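Local coordinates for flagellar biosynthetic protein FlhB (Shewanella putrefaciens CN-32, PDB 6Z0W), which is probably required, as part of the flagellar type III export apparatus, for building the rod of the basal body; only its cytoplasmic domain is described here, at residues 14-18 with 95-100; 24-28 with 50-54; 64-70 with 113-118; 70-74 with 88-92. The contacts are given in a common frame with arbitrary orientation. Residues are numbered along the deposited sequence.

Interaction 1 of 4, residues 14-18 with 95-100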
loop_
_atom_site.group_PDB
_atom_site.type_symbol
_atom_site.label_atom_id
_atom_site.label_comp_id
_atom_site.label_asym_id
_atom_site.label_seq_id
_atom_site.Cartn_x
_atom_site.Cartn_y
_atom_site.Cartn_z
ATOM N N ASN A 14 7.025 -5.865 9.177
ATOM C CA ASN A 14 7.723 -4.588 9.312
ATOM C C ASN A 14 6.969 -3.432 8.647
ATOM O O ASN A 14 7.440 -2.302 8.696
ATOM C CB ASN A 14 9.135 -4.686 8.729
ATOM C CG ASN A 14 9.930 -5.819 9.331
ATOM O OD1 ASN A 14 9.838 -6.091 10.526
ATOM N ND2 ASN A 14 10.668 -6.530 8.493
ATOM N N ALA A 15 5.801 -3.684 8.075
ATOM C CA ALA A 15 5.063 -2.664 7.356
ATOM C C ALA A 15 4.505 -1.623 8.323
ATOM O O ALA A 15 4.141 -1.934 9.455
ATOM C CB ALA A 15 3.901 -3.302 6.573
ATOM N N ASP A 16 4.352 -0.392 7.837
ATOM C CA ASP A 16 3.587 0.587 8.603
ATOM C C ASP A 16 2.097 0.552 8.285
ATOM O O ASP A 16 1.283 0.909 9.143
ATOM C CB ASP A 16 4.144 1.981 8.344
ATOM C CG ASP A 16 5.479 2.188 9.016
ATOM O OD1 ASP A 16 5.530 1.938 10.231
ATOM O OD2 ASP A 16 6.468 2.546 8.335
ATOM N N VAL A 17 1.719 0.125 7.080
ATOM C CA VAL A 17 0.322 0.127 6.658
ATOM C C VAL A 17 0.206 -0.830 5.487
ATOM O O VAL A 17 1.184 -1.072 4.773
ATOM C CB VAL A 17 -0.151 1.559 6.287
ATOM C CG1 VAL A 17 0.458 1.991 4.956
ATOM C CG2 VAL A 17 -1.687 1.641 6.215
ATOM N N ILE A 18 -0.980 -1.421 5.324
ATOM C CA ILE A 18 -1.385 -2.119 4.101
ATOM C C ILE A 18 -2.489 -1.299 3.460
ATOM O O ILE A 18 -3.535 -1.071 4.078
ATOM C CB ILE A 18 -1.899 -3.543 4.362
ATOM C CG1 ILE A 18 -1.102 -4.251 5.444
ATOM C CG2 ILE A 18 -1.961 -4.352 3.046
ATOM C CD1 ILE A 18 0.326 -4.539 5.108
ATOM N N VAL A 95 -1.981 9.016 4.335
ATOM C CA VAL A 95 -2.373 7.740 4.936
ATOM C C VAL A 95 -1.470 7.416 6.131
ATOM O O VAL A 95 -1.950 7.023 7.202
ATOM C CB VAL A 95 -2.382 6.624 3.870
ATOM C CG1 VAL A 95 -2.387 5.226 4.504
ATOM C CG2 VAL A 95 -3.649 6.764 2.945
ATOM N N LEU A 96 -0.162 7.633 5.992
ATOM C CA LEU A 96 0.747 7.317 7.094
ATOM C C LEU A 96 0.469 8.195 8.302
ATOM O O LEU A 96 0.489 7.702 9.434
ATOM C CB LEU A 96 2.209 7.450 6.656
ATOM C CG LEU A 96 2.669 6.320 5.718
ATOM C CD1 LEU A 96 3.960 6.714 4.986
ATOM C CD2 LEU A 96 2.840 5.002 6.511
ATOM N N ALA A 97 0.181 9.490 8.082
ATOM C CA ALA A 97 -0.164 10.367 9.201
ATOM C C ALA A 97 -1.362 9.826 9.968
ATOM O O ALA A 97 -1.337 9.744 11.201
ATOM C CB ALA A 97 -0.451 11.795 8.711
ATOM N N TYR A 98 -2.422 9.442 9.246
ATOM C CA TYR A 98 -3.593 8.866 9.900
ATOM C C TYR A 98 -3.220 7.624 10.699
ATOM O O TYR A 98 -3.646 7.454 11.850
ATOM C CB TYR A 98 -4.663 8.515 8.862
ATOM C CG TYR A 98 -5.619 7.467 9.384
ATOM C CD1 TYR A 98 -6.686 7.825 10.209
ATOM C CD2 TYR A 98 -5.431 6.112 9.095
ATOM C CE1 TYR A 98 -7.562 6.862 10.710
ATOM C CE2 TYR A 98 -6.301 5.143 9.590
ATOM C CZ TYR A 98 -7.362 5.524 10.391
ATOM O OH TYR A 98 -8.215 4.556 10.879
ATOM N N VAL A 99 -2.422 6.737 10.100
ATOM C CA VAL A 99 -2.019 5.525 10.809
ATOM C C VAL A 99 -1.247 5.879 12.074
ATOM O O VAL A 99 -1.536 5.358 13.163
ATOM C CB VAL A 99 -1.209 4.595 9.884
ATOM C CG1 VAL A 99 -0.506 3.503 10.706
ATOM C CG2 VAL A 99 -2.127 3.984 8.842
ATOM N N PHE A 100 -0.273 6.786 11.964
ATOM C CA PHE A 100 0.541 7.142 13.135
ATOM C C PHE A 100 -0.271 7.845 14.222
ATOM O O PHE A 100 0.117 7.810 15.397
ATOM C CB PHE A 100 1.716 8.032 12.728
ATOM C CG PHE A 100 2.691 7.365 11.781
ATOM C CD1 PHE A 100 2.687 5.981 11.608
ATOM C CD2 PHE A 100 3.580 8.129 11.035
ATOM C CE1 PHE A 100 3.581 5.377 10.712
ATOM C CE2 PHE A 100 4.474 7.545 10.147
ATOM C CZ PHE A 100 4.486 6.160 9.981
#
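Helix-on-sheet packing brings the last turns of helix 89-100 against the start of strand 17-20, a central strand of the mixed sheet in this cytoplasmic FlhB domain. The strand opens with a classic beta bulge, Asp16 and Val17 both facing Val29 of the adjacent antiparallel strand 25-30. As a consequence two successive residues, rather than every second one, direct their CA-to-CB bonds toward the helix. Val17 supplies the apolar part: its CG2 lies 4.0 Å from Val95 CG1 and 3.5 Å from Val99 CG2, so it meets residues one helical turn apart, while Val17 CG1 is 4.1 Å from Leu96 CD2. The next residue, Ile18, points to the other face of the sheet, where helix 47-59 packs. Asp16 works at the more open margin. Its CB sits 3.8 Å from Leu96 CD2 and its backbone O 3.5 Å from Val99 CG1, whereas its carboxylate has its polar partner elsewhere, with OD2 accepting from the backbone N of Tyr31. The example illustrates how a polar residue can close the border of an apolar interface with its aliphatic part. At that border Asp16 OD1 lies near the plane of the Phe100 ring, 4.0 Å from the edge atom CE1.

Interaction 2 of 4, residues 24-28 with 50-54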
loop_
_atom_site.group_PDB
_atom_site.type_symbol
_atom_site.label_atom_id
_atom_site.label_comp_id
_atom_site.label_asym_id
_atom_site.label_seq_id
_atom_site.Cartn_x
_atom_site.Cartn_y
_atom_site.Cartn_z
ATOM N N HIS A 24 -8.378 -8.500 -6.126
ATOM C CA HIS A 24 -7.974 -7.921 -4.851
ATOM C C HIS A 24 -6.542 -7.420 -4.956
ATOM O O HIS A 24 -5.709 -8.029 -5.627
ATOM C CB HIS A 24 -8.074 -8.957 -3.711
ATOM C CG HIS A 24 -9.460 -9.487 -3.506
ATOM N ND1 HIS A 24 -10.401 -8.836 -2.736
ATOM C CD2 HIS A 24 -10.080 -10.579 -4.014
ATOM C CE1 HIS A 24 -11.533 -9.515 -2.760
ATOM N NE2 HIS A 24 -11.362 -10.578 -3.524
ATOM N N TYR A 25 -6.262 -6.319 -4.264
ATOM C CA TYR A 25 -4.942 -5.704 -4.225
ATOM C C TYR A 25 -4.544 -5.460 -2.775
ATOM O O TYR A 25 -5.385 -5.054 -1.969
ATOM C CB TYR A 25 -4.958 -4.362 -4.949
ATOM C CG TYR A 25 -5.013 -4.433 -6.444
ATOM C CD1 TYR A 25 -3.864 -4.284 -7.183
ATOM C CD2 TYR A 25 -6.214 -4.634 -7.112
ATOM C CE1 TYR A 25 -3.887 -4.312 -8.538
ATOM C CE2 TYR A 25 -6.253 -4.682 -8.477
ATOM C CZ TYR A 25 -5.072 -4.522 -9.186
ATOM O OH TYR A 25 -5.047 -4.554 -10.558
ATOM N N ALA A 26 -3.271 -5.688 -2.447
ATOM C CA ALA A 26 -2.714 -5.291 -1.154
ATOM C C ALA A 26 -1.269 -4.881 -1.368
ATOM O O ALA A 26 -0.513 -5.629 -1.996
ATOM C CB ALA A 26 -2.770 -6.429 -0.110
ATOM N N VAL A 27 -0.875 -3.724 -0.838
ATOM C CA VAL A 27 0.526 -3.319 -0.857
ATOM C C VAL A 27 0.940 -2.964 0.566
ATOM O O VAL A 27 0.283 -2.144 1.230
ATOM C CB VAL A 27 0.786 -2.155 -1.832
ATOM C CG1 VAL A 27 0.679 -2.656 -3.285
ATOM C CG2 VAL A 27 -0.203 -1.019 -1.591
ATOM N N ALA A 28 1.987 -3.631 1.059
ATOM C CA ALA A 28 2.523 -3.357 2.387
ATOM C C ALA A 28 3.579 -2.259 2.257
ATOM O O ALA A 28 4.627 -2.453 1.609
ATOM C CB ALA A 28 3.105 -4.632 3.020
ATOM N N ALA A 50 -2.899 -11.224 -1.824
ATOM C CA ALA A 50 -3.351 -10.028 -1.129
ATOM C C ALA A 50 -3.990 -10.388 0.211
ATOM O O ALA A 50 -3.700 -9.749 1.234
ATOM C CB ALA A 50 -4.312 -9.240 -2.024
ATOM N N PHE A 51 -4.822 -11.447 0.248
ATOM C CA PHE A 51 -5.411 -11.827 1.532
ATOM C C PHE A 51 -4.393 -12.437 2.498
ATOM O O PHE A 51 -4.555 -12.287 3.718
ATOM C CB PHE A 51 -6.607 -12.765 1.329
ATOM C CG PHE A 51 -7.902 -12.016 1.110
ATOM C CD1 PHE A 51 -8.568 -11.415 2.173
ATOM C CD2 PHE A 51 -8.411 -11.847 -0.169
ATOM C CE1 PHE A 51 -9.745 -10.695 1.963
ATOM C CE2 PHE A 51 -9.579 -11.131 -0.381
ATOM C CZ PHE A 51 -10.242 -10.552 0.685
ATOM N N LYS A 52 -3.342 -13.113 2.003
ATOM C CA LYS A 52 -2.319 -13.586 2.936
ATOM C C LYS A 52 -1.541 -12.410 3.533
ATOM O O LYS A 52 -1.211 -12.427 4.721
ATOM C CB LYS A 52 -1.366 -14.580 2.268
ATOM C CG LYS A 52 -0.995 -15.787 3.163
ATOM C CD LYS A 52 0.030 -15.407 4.257
ATOM C CE LYS A 52 0.836 -16.601 4.778
ATOM N NZ LYS A 52 2.090 -16.162 5.479
ATOM N N ILE A 53 -1.270 -11.377 2.738
ATOM C CA ILE A 53 -0.649 -10.178 3.301
ATOM C C ILE A 53 -1.555 -9.573 4.365
ATOM O O ILE A 53 -1.114 -9.240 5.474
ATOM C CB ILE A 53 -0.326 -9.174 2.180
ATOM C CG1 ILE A 53 0.797 -9.742 1.327
ATOM C CG2 ILE A 53 0.042 -7.782 2.778
ATOM C CD1 ILE A 53 1.118 -8.936 0.091
ATOM N N ARG A 54 -2.844 -9.438 4.051
ATOM C CA ARG A 54 -3.772 -8.849 5.011
ATOM C C ARG A 54 -3.853 -9.673 6.298
ATOM O O ARG A 54 -3.808 -9.112 7.406
ATOM C CB ARG A 54 -5.141 -8.692 4.355
ATOM C CG ARG A 54 -5.152 -7.606 3.289
ATOM C CD ARG A 54 -6.454 -7.607 2.500
ATOM N NE ARG A 54 -7.609 -7.430 3.374
ATOM C CZ ARG A 54 -8.823 -7.063 2.969
ATOM N NH1 ARG A 54 -9.065 -6.806 1.685
ATOM N NH2 ARG A 54 -9.800 -6.942 3.857
HETATM O O HOH W 1 -7.330 -6.649 -0.736
#
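His24 offers one face of its imidazole to the edge of the Phe51 ring, a T-shaped pair with centroids 4.7 Å apart and planes at 68°; His24 ND1 comes within 3.4 Å of Phe51 CE2. The pair closes the outer end of a strand-helix contact in an alpha/beta fold: helix 47-59, which links strand 40-46 to strand 64-66 in a beta-alpha-beta crossover, lies over strand 25-30, with the two short segments at 45° and 7.6 Å between their axes. His24 also occupies the histidine position of the Asn-Pro-x-His autocleavage motif characteristic of the FlhB/YscU family, so the contact joins the end of that motif to the helix.

Farther along the strand, small residues permit close approach. Ala26 and Ala50 have CA atoms 4.8 Å apart and CB atoms 3.7 Å apart, a spacing that bulkier side chains would prevent. Ile53 then fills the widening gap, its CG2 lying 4.3 Å from Ala26 CB and 4.4 Å from Ala28 CB. Tyr25 and Val27 point away, into the opposite face of the sheet, where helix 68-77 receives them. The backbone of Tyr25 nevertheless reaches Arg54 through a water, which donates to Tyr25 O at 2.8 Å and accepts from Arg54 NH1 at 3.0 Å.

Interaction 3 of 4, residues 64-70 with 113-118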
loop_
_atom_site.group_PDB
_atom_site.type_symbol
_atom_site.label_atom_id
_atom_site.label_comp_id
_atom_site.label_asym_id
_atom_site.label_seq_id
_atom_site.Cartn_x
_atom_site.Cartn_y
_atom_site.Cartn_z
ATOM N N ILE A 64 -4.714 -1.685 8.218
ATOM C CA ILE A 64 -5.104 -1.995 6.855
ATOM C C ILE A 64 -6.134 -0.949 6.456
ATOM O O ILE A 64 -7.157 -0.797 7.134
ATOM C CB ILE A 64 -5.709 -3.399 6.751
ATOM C CG1 ILE A 64 -4.726 -4.459 7.273
ATOM C CG2 ILE A 64 -6.172 -3.638 5.315
ATOM C CD1 ILE A 64 -5.357 -5.827 7.462
ATOM N N VAL A 65 -5.880 -0.202 5.389
ATOM C CA VAL A 65 -6.824 0.845 5.010
ATOM C C VAL A 65 -7.202 0.659 3.552
ATOM O O VAL A 65 -6.363 0.283 2.725
ATOM C CB VAL A 65 -6.286 2.265 5.291
ATOM C CG1 VAL A 65 -5.606 2.302 6.663
ATOM C CG2 VAL A 65 -5.316 2.709 4.235
ATOM N N SER A 66 -8.481 0.880 3.250
ATOM C CA SER A 66 -8.993 0.731 1.897
ATOM C C SER A 66 -9.004 2.094 1.218
ATOM O O SER A 66 -9.779 2.983 1.599
ATOM C CB SER A 66 -10.390 0.124 1.877
ATOM O OG SER A 66 -10.830 0.081 0.528
ATOM N N ALA A 67 -8.168 2.231 0.188
ATOM C CA ALA A 67 -8.222 3.363 -0.737
ATOM C C ALA A 67 -7.933 2.795 -2.121
ATOM O O ALA A 67 -6.782 2.779 -2.562
ATOM C CB ALA A 67 -7.220 4.458 -0.345
ATOM N N PRO A 68 -8.958 2.299 -2.822
ATOM C CA PRO A 68 -8.747 1.399 -4.001
ATOM C C PRO A 68 -7.836 1.989 -5.073
ATOM O O PRO A 68 -6.957 1.276 -5.578
ATOM C CB PRO A 68 -10.180 1.177 -4.543
ATOM C CG PRO A 68 -11.060 1.339 -3.323
ATOM C CD PRO A 68 -10.381 2.358 -2.416
ATOM N N PRO A 69 -8.022 3.254 -5.482
ATOM C CA PRO A 69 -7.148 3.793 -6.534
ATOM C C PRO A 69 -5.707 3.939 -6.099
ATOM O O PRO A 69 -4.810 3.884 -6.951
ATOM C CB PRO A 69 -7.770 5.164 -6.847
ATOM C CG PRO A 69 -9.175 5.070 -6.364
ATOM C CD PRO A 69 -9.064 4.237 -5.120
ATOM N N LEU A 70 -5.467 4.179 -4.805
ATOM C CA LEU A 70 -4.096 4.293 -4.301
ATOM C C LEU A 70 -3.430 2.927 -4.232
ATOM O O LEU A 70 -2.279 2.762 -4.668
ATOM C CB LEU A 70 -4.099 4.961 -2.918
ATOM C CG LEU A 70 -2.723 5.284 -2.353
ATOM C CD1 LEU A 70 -1.993 6.219 -3.344
ATOM C CD2 LEU A 70 -2.844 5.970 -0.968
ATOM N N PRO A 113 -11.142 -3.400 6.521
ATOM C CA PRO A 113 -10.211 -2.281 6.355
ATOM C C PRO A 113 -10.890 -0.948 6.616
ATOM O O PRO A 113 -12.094 -0.790 6.410
ATOM C CB PRO A 113 -9.779 -2.396 4.892
ATOM C CG PRO A 113 -9.953 -3.819 4.567
ATOM C CD PRO A 113 -11.152 -4.283 5.344
ATOM N N ILE A 114 -10.098 0.012 7.075
ATOM C CA ILE A 114 -10.566 1.376 7.296
ATOM C C ILE A 114 -10.693 2.076 5.947
ATOM O O ILE A 114 -9.707 2.197 5.205
ATOM C CB ILE A 114 -9.619 2.138 8.237
ATOM C CG1 ILE A 114 -9.359 1.301 9.497
ATOM C CG2 ILE A 114 -10.213 3.474 8.585
ATOM C CD1 ILE A 114 -7.984 1.529 10.170
ATOM N N PRO A 115 -11.881 2.554 5.582
ATOM C CA PRO A 115 -12.018 3.319 4.337
ATOM C C PRO A 115 -11.490 4.728 4.548
ATOM O O PRO A 115 -11.942 5.440 5.446
ATOM C CB PRO A 115 -13.531 3.313 4.081
ATOM C CG PRO A 115 -14.140 2.400 5.155
ATOM C CD PRO A 115 -13.162 2.408 6.289
ATOM N N ILE A 116 -10.509 5.125 3.748
ATOM C CA ILE A 116 -9.947 6.465 3.829
ATOM C C ILE A 116 -10.192 7.151 2.495
ATOM O O ILE A 116 -9.735 6.662 1.454
ATOM C CB ILE A 116 -8.445 6.470 4.158
ATOM C CG1 ILE A 116 -8.137 5.527 5.317
ATOM C CG2 ILE A 116 -8.008 7.875 4.509
ATOM C CD1 ILE A 116 -8.661 5.993 6.647
ATOM N N PRO A 117 -10.902 8.271 2.472
ATOM C CA PRO A 117 -11.034 9.016 1.224
ATOM C C PRO A 117 -9.694 9.612 0.837
ATOM O O PRO A 117 -8.931 10.076 1.691
ATOM C CB PRO A 117 -12.060 10.108 1.558
ATOM C CG PRO A 117 -12.647 9.714 2.904
ATOM C CD PRO A 117 -11.559 8.954 3.594
ATOM N N LEU A 118 -9.401 9.559 -0.459
ATOM C CA LEU A 118 -8.269 10.292 -0.996
ATOM C C LEU A 118 -8.584 11.782 -1.002
ATOM O O LEU A 118 -9.743 12.200 -1.023
ATOM C CB LEU A 118 -7.930 9.808 -2.405
ATOM C CG LEU A 118 -7.497 8.337 -2.487
ATOM C CD1 LEU A 118 -7.474 7.844 -3.918
ATOM C CD2 LEU A 118 -6.129 8.158 -1.821
#
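Pro113 begins a short parallel beta pairing in which prolines and hydrogen-bond donors take turns, consistent with this segment belonging to the proline-rich element of FlhB that contributes to flagellar biogenesis. Having no N-H to give, Pro113 packs its CB 3.8 Å from Ile64 CG2 and brings its CA to 3.5 Å from Ile64 O in a CA-H...O contact. Ile114 does the bonding: its N donates to Ile64 O at 3.1 Å and its O accepts from Ser66 N at 2.7 Å, so that it spans Val65, its bridge partner. Pro115, paired with Ser66, again lacks a donor, but a parallel strand needs none at this position, and its CA makes another CA-H...O contact 3.6 Å from Ser66 O. Ile116 N supplies the third bond, to Ser66 O at 3.1 Å, and Ile116 CG1 packs 3.8 Å from Val65 CB. Beyond Pro117, Leu118 comes level with the start of helix 68-77, its CD2 3.9 Å from Leu70 CB and its CD1 4.0 Å from Pro69 CB. Strand 114-115 is thereby added as an outermost strand beside strand 64-66, which pairs on its other side with strand 17-20; Tyr98 of helix 89-100 packs on Ile114 and Ile116, while Pro113 touches Arg54 of helix 47-59.

Interaction 4 of 4, residues 70-74 with 88-92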
loop_
_atom_site.group_PDB
_atom_site.type_symbol
_atom_site.label_atom_id
_atom_site.label_comp_id
_atom_site.label_asym_id
_atom_site.label_seq_id
_atom_site.Cartn_x
_atom_site.Cartn_y
_atom_site.Cartn_z
ATOM N N LEU A 70 -5.467 4.179 -4.805
ATOM C CA LEU A 70 -4.096 4.293 -4.301
ATOM C C LEU A 70 -3.430 2.927 -4.232
ATOM O O LEU A 70 -2.279 2.762 -4.668
ATOM C CB LEU A 70 -4.099 4.961 -2.918
ATOM C CG LEU A 70 -2.723 5.284 -2.353
ATOM C CD1 LEU A 70 -1.993 6.219 -3.344
ATOM C CD2 LEU A 70 -2.844 5.970 -0.968
ATOM N N ALA A 71 -4.139 1.945 -3.658
ATOM C CA ALA A 71 -3.654 0.563 -3.649
ATOM C C ALA A 71 -3.250 0.113 -5.046
ATOM O O ALA A 71 -2.159 -0.435 -5.234
ATOM C CB ALA A 71 -4.725 -0.378 -3.076
ATOM N N ARG A 72 -4.120 0.341 -6.042
ATOM C CA ARG A 72 -3.829 -0.100 -7.413
ATOM C C ARG A 72 -2.669 0.693 -8.024
ATOM O O ARG A 72 -1.774 0.115 -8.666
ATOM C CB ARG A 72 -5.077 0.033 -8.302
ATOM C CG ARG A 72 -6.211 -0.922 -7.960
ATOM C CD ARG A 72 -7.240 -1.056 -9.099
ATOM N NE ARG A 72 -7.660 0.247 -9.614
ATOM C CZ ARG A 72 -8.688 0.945 -9.141
ATOM N NH1 ARG A 72 -9.423 0.444 -8.155
ATOM N NH2 ARG A 72 -8.997 2.127 -9.671
ATOM N N ALA A 73 -2.672 2.014 -7.840
ATOM C CA ALA A 73 -1.596 2.832 -8.393
ATOM C C ALA A 73 -0.240 2.458 -7.792
ATOM O O ALA A 73 0.765 2.379 -8.509
ATOM C CB ALA A 73 -1.898 4.302 -8.170
ATOM N N ILE A 74 -0.192 2.201 -6.484
ATOM C CA ILE A 74 1.059 1.752 -5.875
ATOM C C ILE A 74 1.498 0.431 -6.492
ATOM O O ILE A 74 2.643 0.279 -6.931
ATOM C CB ILE A 74 0.912 1.614 -4.352
ATOM C CG1 ILE A 74 0.723 2.957 -3.670
ATOM C CG2 ILE A 74 2.149 0.954 -3.769
ATOM C CD1 ILE A 74 0.240 2.800 -2.254
ATOM N N LEU A 88 2.804 9.926 -5.885
ATOM C CA LEU A 88 1.984 9.320 -4.845
ATOM C C LEU A 88 2.460 9.657 -3.442
ATOM O O LEU A 88 1.888 9.151 -2.469
ATOM C CB LEU A 88 1.939 7.789 -5.017
ATOM C CG LEU A 88 1.326 7.311 -6.352
ATOM C CD1 LEU A 88 1.261 5.769 -6.412
ATOM C CD2 LEU A 88 -0.061 7.945 -6.537
ATOM N N PHE A 89 3.496 10.478 -3.305
ATOM C CA PHE A 89 4.062 10.701 -1.977
ATOM C C PHE A 89 3.036 11.312 -1.030
ATOM O O PHE A 89 2.805 10.799 0.068
ATOM C CB PHE A 89 5.299 11.600 -2.044
ATOM C CG PHE A 89 5.866 11.885 -0.684
ATOM C CD1 PHE A 89 6.791 11.015 -0.109
ATOM C CD2 PHE A 89 5.438 12.984 0.055
ATOM C CE1 PHE A 89 7.310 11.263 1.171
ATOM C CE2 PHE A 89 5.944 13.220 1.352
ATOM C CZ PHE A 89 6.874 12.361 1.904
ATOM N N THR A 90 2.452 12.451 -1.417
ATOM C CA THR A 90 1.549 13.148 -0.507
ATOM C C THR A 90 0.383 12.257 -0.100
ATOM O O THR A 90 -0.020 12.258 1.068
ATOM C CB THR A 90 1.032 14.441 -1.142
ATOM O OG1 THR A 90 0.573 14.148 -2.461
ATOM C CG2 THR A 90 2.142 15.447 -1.252
ATOM N N ALA A 91 -0.172 11.478 -1.046
ATOM C CA ALA A 91 -1.303 10.635 -0.685
ATOM C C ALA A 91 -0.887 9.554 0.308
ATOM O O ALA A 91 -1.599 9.301 1.288
ATOM C CB ALA A 91 -1.946 10.029 -1.942
ATOM N N VAL A 92 0.279 8.929 0.098
ATOM C CA VAL A 92 0.753 7.919 1.046
ATOM C C VAL A 92 1.173 8.573 2.367
ATOM O O VAL A 92 0.953 8.017 3.453
ATOM C CB VAL A 92 1.910 7.100 0.424
ATOM C CG1 VAL A 92 2.486 6.063 1.436
ATOM C CG2 VAL A 92 1.449 6.411 -0.843
#
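Leucine rotamers set the fit between helix 68-77 and the beginning of helix 89-100, two helices that share one face of the central sheet. With chi1 t and chi2 p, Leu70 sends CD1 across the gap, where it meets three residues: Leu88 CD2 at 4.1 Å, Ala91 CB at 4.1 Å and Val92 CG2 at 4.3 Å. Leu88 adopts the extended mt form and reaches back, its CD1 coming to 3.9 Å from Ala73 CB and 4.0 Å from Ile74 CG1. The two leucines thus reach past one another, spanning CA separations of 7.8 Å for Leu70 with Ala91 and 7.7 Å for Ile74 with Leu88. Ile74, also mt, starts sideways but extends CD1 to within 4.1 Å of Val92 CG2, on the side where Val27 and Val29 of strand 25-30 lie beneath the pair. Every one of these approaches is between aliphatic carbons, so the helices are held by shape and exclusion of water rather than by directional bonds.

Taken together, the four contacts build a layered domain from both sides of one sheet. Interaction 2 covers the face occupied by helix 47-59, whereas interactions 1 and 4 lie on the other and share helix 89-100, with Val95 and Leu70 touching between them. Interaction 3 works within the sheet plane, extending it at its edge, and meets interaction 4 through Leu70. Chemistry follows position: the buried interaction 4 is made by aliphatic side chains; interaction 2, also buried, carries an aromatic pair and a water bridge at its margin; interactions 1 and 3, both only partly buried, contrast, since interaction 1 relies on packing alone and interaction 3 joins backbone hydrogen bonds to packing.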